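SxtG (Microseira wollei, PDB 6U1R) acts as an amidinotransferase in the saxitoxin biosynthetic pathway, probably moving the amidino group by way of a covalent amidino-cysteine intermediate. Local coordinates at residues 39-44 / 371-376; 138-143 / 214-219; 268-273 / 321-326. All coordinates share one frame; numbering follows the deposited sequence.

Interaction 1: residues 39-44 / 371-376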
# COMPACT_ATOMS: atom_id res chain seq x y z
N GLU A 39 -13.30 -21.17 3.05
CA GLU A 39 -11.86 -21.15 3.25
C GLU A 39 -11.52 -19.98 4.16
O GLU A 39 -12.09 -18.89 4.01
CB GLU A 39 -11.11 -21.04 1.91
CG GLU A 39 -9.58 -21.00 2.09
CD GLU A 39 -8.79 -21.33 0.81
OE1 GLU A 39 -9.35 -22.01 -0.08
OE2 GLU A 39 -7.62 -20.91 0.71
N VAL A 40 -10.62 -20.23 5.11
CA VAL A 40 -10.23 -19.25 6.12
C VAL A 40 -8.73 -19.34 6.35
O VAL A 40 -8.15 -20.44 6.37
CB VAL A 40 -11.04 -19.50 7.42
CG1 VAL A 40 -10.62 -20.82 8.11
CG2 VAL A 40 -10.94 -18.32 8.37
N ILE A 41 -8.07 -18.18 6.49
CA ILE A 41 -6.70 -18.12 7.01
C ILE A 41 -6.80 -18.08 8.53
O ILE A 41 -7.58 -17.29 9.08
CB ILE A 41 -5.94 -16.89 6.48
CG1 ILE A 41 -5.92 -16.90 4.94
CG2 ILE A 41 -4.53 -16.85 7.07
CD1 ILE A 41 -5.25 -15.67 4.26
N VAL A 42 -6.02 -18.91 9.21
CA VAL A 42 -5.98 -18.90 10.68
C VAL A 42 -4.59 -18.44 11.10
O VAL A 42 -3.59 -18.77 10.46
CB VAL A 42 -6.35 -20.27 11.27
CG1 VAL A 42 -6.29 -20.26 12.77
CG2 VAL A 42 -7.77 -20.65 10.85
N GLY A 43 -4.54 -17.65 12.17
CA GLY A 43 -3.29 -17.10 12.65
C GLY A 43 -2.37 -18.14 13.28
O GLY A 43 -2.67 -19.33 13.40
N SER A 44 -1.20 -17.65 13.69
CA SER A 44 -0.18 -18.47 14.34
C SER A 44 0.40 -17.69 15.51
O SER A 44 0.61 -16.47 15.40
CB SER A 44 0.94 -18.85 13.35
OG SER A 44 2.10 -19.29 14.03
N LEU A 371 -9.12 -14.84 8.93
CA LEU A 371 -9.51 -14.01 7.80
C LEU A 371 -10.33 -14.89 6.87
O LEU A 371 -9.80 -15.84 6.27
CB LEU A 371 -8.29 -13.42 7.07
CG LEU A 371 -8.62 -12.35 6.02
CD1 LEU A 371 -9.10 -11.06 6.71
CD2 LEU A 371 -7.46 -12.05 5.10
N ASP A 372 -11.63 -14.60 6.75
CA ASP A 372 -12.55 -15.41 5.95
C ASP A 372 -12.44 -15.04 4.47
O ASP A 372 -13.26 -14.29 3.93
CB ASP A 372 -13.99 -15.22 6.43
CG ASP A 372 -14.41 -13.77 6.46
OD1 ASP A 372 -13.63 -12.95 6.97
OD2 ASP A 372 -15.52 -13.44 5.97
N VAL A 373 -11.49 -15.68 3.77
CA VAL A 373 -11.24 -15.30 2.38
C VAL A 373 -12.32 -15.80 1.43
O VAL A 373 -12.52 -15.20 0.37
CB VAL A 373 -9.83 -15.77 1.95
CG1 VAL A 373 -8.77 -15.06 2.78
CG2 VAL A 373 -9.67 -17.24 2.10
N ARG A 374 -13.03 -16.89 1.75
CA ARG A 374 -14.08 -17.37 0.84
C ARG A 374 -15.31 -17.79 1.62
O ARG A 374 -15.27 -18.76 2.39
CB ARG A 374 -13.61 -18.51 -0.05
CG ARG A 374 -14.66 -18.83 -1.12
CD ARG A 374 -14.11 -19.66 -2.28
NE ARG A 374 -13.72 -20.99 -1.84
CZ ARG A 374 -12.48 -21.37 -1.55
NH1 ARG A 374 -11.46 -20.53 -1.63
NH2 ARG A 374 -12.26 -22.61 -1.17
N ARG A 375 -16.39 -17.04 1.42
CA ARG A 375 -17.73 -17.38 1.86
C ARG A 375 -18.62 -17.40 0.62
O ARG A 375 -18.67 -16.42 -0.13
CB ARG A 375 -18.30 -16.37 2.86
CG ARG A 375 -17.62 -16.32 4.23
CD ARG A 375 -18.25 -15.25 5.09
NE ARG A 375 -17.59 -15.19 6.38
CZ ARG A 375 -17.84 -16.01 7.39
NH1 ARG A 375 -18.76 -16.96 7.28
NH2 ARG A 375 -17.15 -15.88 8.52
N ARG A 376 -19.36 -18.48 0.43
CA ARG A 376 -20.22 -18.62 -0.74
C ARG A 376 -21.31 -17.55 -0.74
O ARG A 376 -22.16 -17.52 0.16
CB ARG A 376 -20.83 -20.02 -0.73
CG ARG A 376 -21.46 -20.46 -2.03
CD ARG A 376 -21.62 -21.99 -2.05
NE ARG A 376 -22.47 -22.48 -0.96
CZ ARG A 376 -22.05 -23.14 0.12
NH1 ARG A 376 -20.76 -23.43 0.32
NH2 ARG A 376 -22.95 -23.53 1.03
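A classic beta bulge, in which Val373 and Arg374 both face Glu39, marks the antiparallel meeting of the N-terminal strand 37-42 with the C-terminal strand 370-375. Joining first and last strands within one small sheet is how propeller folds are commonly closed, consistent with the five-bladed propeller of the amidinotransferase family. Beyond the extra residue the pairing is regular: Ile41 N donates to Leu371 O and Leu371 N to Ile41 O, each over 2.9 Å. Glu39 N donates to Arg374 O and Arg374 N to Glu39 O, both longer at 3.2 Å. The four side chains of these two pairs share one sheet face, where helix 164-172 packs through Leu166 and Tyr170. Bulged Val373 divides its methyls there: CG1 rests 3.9 Å from Ile41 CD1, with the two side chains about perpendicular, and CG2 lies 3.8 Å from Glu39 CG, which chi1 of 179° sets anti to the backbone N. Glu39 CB lies over one face of the Arg374 guanidinium. The carboxylate and guanidinium planes stand 82° apart. Glu39 OE2 is engaged by Tyr170 and Arg108, while Arg374 NH1 also reaches Pro27 O. The salt bridge itself centres on Glu39 OE1, met by Arg374 NH2 on its anti side at 3.2 Å and by Arg374 NH1 from above the carboxylate plane at 3.0 Å.

Interaction 2: residues 138-143 / 214-219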
# COMPACT_ATOMS: atom_id res chain seq x y z
N VAL A 138 -5.05 -7.03 9.87
CA VAL A 138 -4.02 -6.61 8.92
C VAL A 138 -4.62 -6.41 7.53
O VAL A 138 -4.10 -5.63 6.73
CB VAL A 138 -2.90 -7.67 8.89
CG1 VAL A 138 -1.81 -7.31 7.85
CG2 VAL A 138 -2.30 -7.80 10.29
N PHE A 139 -5.71 -7.13 7.23
CA PHE A 139 -6.30 -7.18 5.90
C PHE A 139 -7.81 -7.09 5.98
O PHE A 139 -8.42 -7.67 6.88
CB PHE A 139 -6.01 -8.49 5.15
CG PHE A 139 -4.57 -8.92 5.15
CD1 PHE A 139 -3.69 -8.40 4.22
CD2 PHE A 139 -4.11 -9.85 6.06
CE1 PHE A 139 -2.36 -8.81 4.19
CE2 PHE A 139 -2.76 -10.26 6.04
CZ PHE A 139 -1.90 -9.73 5.11
N LEU A 140 -8.41 -6.43 5.01
CA LEU A 140 -9.84 -6.48 4.74
C LEU A 140 -10.08 -7.33 3.51
O LEU A 140 -9.36 -7.21 2.52
CB LEU A 140 -10.41 -5.10 4.46
CG LEU A 140 -10.60 -4.09 5.56
CD1 LEU A 140 -10.86 -2.72 4.87
CD2 LEU A 140 -11.77 -4.51 6.42
N VAL A 141 -11.11 -8.17 3.57
CA VAL A 141 -11.58 -8.89 2.39
C VAL A 141 -12.89 -8.26 1.97
O VAL A 141 -13.88 -8.31 2.71
CB VAL A 141 -11.77 -10.40 2.65
CG1 VAL A 141 -12.17 -11.08 1.34
CG2 VAL A 141 -10.52 -11.01 3.20
N ILE A 142 -12.90 -7.66 0.77
CA ILE A 142 -14.08 -6.98 0.23
C ILE A 142 -14.39 -7.67 -1.10
O ILE A 142 -13.79 -7.34 -2.14
CB ILE A 142 -13.87 -5.48 0.03
CG1 ILE A 142 -13.39 -4.79 1.32
CG2 ILE A 142 -15.17 -4.82 -0.47
CD1 ILE A 142 -14.35 -4.93 2.50
N GLY A 143 -15.31 -8.62 -1.10
CA GLY A 143 -15.64 -9.30 -2.34
C GLY A 143 -14.47 -10.15 -2.80
O GLY A 143 -14.05 -11.07 -2.08
N PHE A 214 -5.65 2.94 9.45
CA PHE A 214 -6.72 2.13 10.03
C PHE A 214 -6.24 0.69 10.16
O PHE A 214 -5.36 0.23 9.43
CB PHE A 214 -8.02 2.20 9.20
CG PHE A 214 -7.96 1.56 7.83
CD1 PHE A 214 -8.16 0.19 7.68
CD2 PHE A 214 -7.74 2.33 6.69
CE1 PHE A 214 -8.13 -0.39 6.43
CE2 PHE A 214 -7.71 1.74 5.43
CZ PHE A 214 -7.91 0.39 5.30
N ASP A 215 -6.84 -0.00 11.13
CA ASP A 215 -6.77 -1.45 11.24
C ASP A 215 -8.03 -2.05 10.64
O ASP A 215 -9.14 -1.53 10.85
CB ASP A 215 -6.67 -1.90 12.70
CG ASP A 215 -5.27 -1.75 13.30
OD1 ASP A 215 -4.45 -1.00 12.74
OD2 ASP A 215 -5.01 -2.39 14.34
N ALA A 216 -7.89 -3.16 9.93
CA ALA A 216 -9.05 -3.74 9.27
C ALA A 216 -10.09 -4.18 10.28
O ALA A 216 -11.30 -4.16 9.99
CB ALA A 216 -8.60 -4.90 8.38
N ALA A 217 -9.67 -4.57 11.47
CA ALA A 217 -10.61 -5.09 12.46
C ALA A 217 -11.39 -3.99 13.17
O ALA A 217 -12.22 -4.32 14.03
CB ALA A 217 -9.86 -5.94 13.48
N ASP A 218 -11.19 -2.72 12.82
CA ASP A 218 -12.13 -1.67 13.23
C ASP A 218 -13.37 -1.60 12.33
O ASP A 218 -14.18 -0.67 12.50
CB ASP A 218 -11.43 -0.30 13.27
CG ASP A 218 -10.76 -0.02 14.61
OD1 ASP A 218 -11.36 -0.35 15.65
OD2 ASP A 218 -9.62 0.51 14.60
N PHE A 219 -13.54 -2.57 11.42
CA PHE A 219 -14.68 -2.63 10.51
C PHE A 219 -15.30 -4.02 10.50
O PHE A 219 -14.60 -5.03 10.65
CB PHE A 219 -14.26 -2.25 9.08
CG PHE A 219 -13.64 -0.89 8.98
CD1 PHE A 219 -12.29 -0.72 9.20
CD2 PHE A 219 -14.42 0.22 8.71
CE1 PHE A 219 -11.72 0.52 9.13
CE2 PHE A 219 -13.84 1.47 8.62
CZ PHE A 219 -12.50 1.63 8.84
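Leu140 and Ala216 bring their CA atoms to 5.4 Å where strand 139-142 passes the short 3-10 turn 216-218, and the two backbones are not hydrogen-bonded to each other. The turn is held by its own bonds, from Asp218 N to Asp215 O and from Phe219 N to Ala216 O. It presents the small side chain of Ala216 to the strand: CB lies just 3.2 Å from Phe139 O, a tight approach of a methyl to a carbonyl oxygen. Leu140 answers from its own side, with CG 3.6 Å from Ala216 CB. Its position follows from chi1 of -73°, which sets CG beside the backbone N and anti to the carbonyl carbon. In a blade of the family's probable five-bladed propeller, the contact packs directly behind the probable active site: Asp215, immediately before the turn, is a predicted catalytic residue whose OD2 is hydrogen-bonded to NE2 of His264, another predicted one. Asp218 anchors the far end of the turn through Ser231, Thr234 and Gln229. The two methyls of Leu140 then diverge. CD1 approaches Phe214 CE1 obliquely at 3.9 Å, whereas CD2 lies 3.6 Å from Ala216 O and 4.3 Å from Phe219 CB. Helix 236-245 packs on the same cluster, Leu242 against Leu140 and Phe219, Trp241 against Phe214. Ala216 O sits in the plane of the Phe219 ring, at its edge.

Interaction 3: residues 268-273 / 321-326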
# COMPACT_ATOMS: atom_id res chain seq x y z
N THR A 268 -17.56 -5.11 19.95
CA THR A 268 -18.51 -4.01 20.11
C THR A 268 -19.75 -4.19 19.27
O THR A 268 -20.89 -4.08 19.79
CB THR A 268 -17.82 -2.67 19.76
OG1 THR A 268 -16.72 -2.41 20.67
CG2 THR A 268 -18.80 -1.49 19.80
N LEU A 269 -19.58 -4.48 17.97
CA LEU A 269 -20.67 -4.55 17.00
C LEU A 269 -20.37 -5.74 16.09
O LEU A 269 -19.42 -5.68 15.30
CB LEU A 269 -20.74 -3.24 16.20
CG LEU A 269 -22.00 -3.00 15.36
CD1 LEU A 269 -23.17 -2.54 16.22
CD2 LEU A 269 -21.70 -2.02 14.25
N MET A 270 -21.17 -6.79 16.18
CA MET A 270 -20.92 -8.04 15.46
C MET A 270 -22.15 -8.51 14.69
O MET A 270 -23.06 -9.14 15.27
CB MET A 270 -20.44 -9.12 16.42
CG MET A 270 -19.01 -8.82 16.90
SD MET A 270 -17.86 -9.00 15.53
CE MET A 270 -17.47 -10.77 15.69
N PRO A 271 -22.20 -8.26 13.39
CA PRO A 271 -23.25 -8.87 12.55
C PRO A 271 -23.14 -10.38 12.61
O PRO A 271 -22.07 -10.95 12.41
CB PRO A 271 -22.94 -8.32 11.15
CG PRO A 271 -22.05 -7.12 11.38
CD PRO A 271 -21.28 -7.42 12.61
N LEU A 272 -24.27 -11.05 12.86
CA LEU A 272 -24.29 -12.51 12.91
C LEU A 272 -25.00 -13.16 11.73
O LEU A 272 -24.62 -14.26 11.35
CB LEU A 272 -24.96 -13.00 14.20
CG LEU A 272 -24.33 -12.51 15.51
CD1 LEU A 272 -25.04 -13.14 16.69
CD2 LEU A 272 -22.84 -12.79 15.55
N ALA A 273 -25.99 -12.49 11.15
CA ALA A 273 -26.81 -13.00 10.07
C ALA A 273 -27.65 -11.86 9.54
O ALA A 273 -27.80 -10.84 10.21
CB ALA A 273 -27.73 -14.15 10.55
N LEU A 321 -17.87 -11.63 22.72
CA LEU A 321 -18.50 -11.19 21.47
C LEU A 321 -17.68 -11.50 20.22
O LEU A 321 -18.22 -11.40 19.12
CB LEU A 321 -18.79 -9.68 21.52
CG LEU A 321 -20.06 -9.23 22.24
CD1 LEU A 321 -19.86 -9.18 23.74
CD2 LEU A 321 -20.51 -7.88 21.71
N ASN A 322 -16.41 -11.89 20.36
CA ASN A 322 -15.53 -12.09 19.21
C ASN A 322 -15.78 -13.46 18.58
O ASN A 322 -14.84 -14.23 18.36
CB ASN A 322 -14.07 -11.94 19.68
CG ASN A 322 -13.10 -11.65 18.55
OD1 ASN A 322 -12.14 -12.41 18.33
ND2 ASN A 322 -13.30 -10.52 17.88
N VAL A 323 -17.04 -13.75 18.26
CA VAL A 323 -17.45 -15.03 17.70
C VAL A 323 -17.16 -15.11 16.21
O VAL A 323 -16.88 -14.09 15.56
CB VAL A 323 -18.95 -15.28 17.96
CG1 VAL A 323 -19.23 -15.44 19.46
CG2 VAL A 323 -19.79 -14.13 17.35
N LEU A 324 -17.23 -16.32 15.65
CA LEU A 324 -17.00 -16.57 14.23
C LEU A 324 -18.18 -17.38 13.71
O LEU A 324 -18.47 -18.45 14.24
CB LEU A 324 -15.69 -17.32 13.97
CG LEU A 324 -15.42 -17.71 12.50
CD1 LEU A 324 -15.19 -16.47 11.67
CD2 LEU A 324 -14.26 -18.70 12.35
N MET A 325 -18.84 -16.87 12.67
CA MET A 325 -19.96 -17.54 12.02
C MET A 325 -19.44 -18.46 10.91
O MET A 325 -18.71 -18.01 10.03
CB MET A 325 -20.94 -16.54 11.41
CG MET A 325 -21.52 -15.48 12.36
SD MET A 325 -22.36 -16.18 13.75
CE MET A 325 -23.70 -17.07 12.96
N LEU A 326 -19.89 -19.71 10.93
CA LEU A 326 -19.62 -20.64 9.83
C LEU A 326 -20.69 -20.59 8.75
O LEU A 326 -20.43 -20.99 7.61
CB LEU A 326 -19.51 -22.06 10.37
CG LEU A 326 -18.57 -22.25 11.56
CD1 LEU A 326 -18.44 -23.72 11.94
CD2 LEU A 326 -17.20 -21.62 11.30
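Leu272 and Met325 form the closely packed end of a contact between strand 269-273 and the 321-326 segment, two chain pieces whose end-to-end directions are 25° apart yet which belong to separate three-stranded sheets. Strands 269-273 and 324-325 are each outermost in their sheets within the chain, so the packing is from sheet to sheet, consistent with neighbouring blades meeting through their inner strands in a propeller. The Met325 side chain, bent at chi2 and chi3, folds over the backbone of Leu272: its CE lies 3.4 Å from Leu272 O and its CG 3.5 Å from the same oxygen. Leu272 returns the contact with CD2, which lies 3.9 Å from Met325 SD and 3.8 Å from Val323 CG2, crossing both side chains at about a right angle. Met270 is similarly close but meets backbone, its CE coming within 3.4 Å of Val323 O while CG passes near Leu321 O. Looser packing lies toward Thr268, where Leu321 CD2 is 4.3 Å from Thr268 O. This looser end is nevertheless buried, with Leu278 packing on Leu321 and Phe283 on Thr268. Between the two ends Asn322, centre of an inverse gamma turn, carries its CB away from strand 269-273. Its ND2 donates to Asp266 O, and its OD1 accepts from the backbone N of Cys368, the predicted site of the amidino-cysteine intermediate. Leucine, valine and methionine groups thus join the blades by shape rather than by directional bonds. The price is Leu272 O, buried with no hydrogen-bonding partner in the model; the slightly polarised C-H groups flanking the Met325 sulfur probably compensate it only in part.

From the N terminus, residues 39-44 wait for the chain's last strand, so interaction 1 closes a loop of 326 residues that encloses both other contacts. Within it, interaction 2 closes first, returning 214-219 to 138-143 across 70 residues; interaction 3 follows in series, joining 268-273 to 321-326 over 47. None cross. The enclosed contacts do not touch each other, their nearest atoms lying about 7 Å apart, but segment 371-376 links to both. Leu371 CD1 packs 3.5 Å from Phe139 O, and Arg375 NH1 probably donates to Met325 O at 2.9 Å. The terminal sheet is thereby tied to the sheets of strands 139-142 and 324-325.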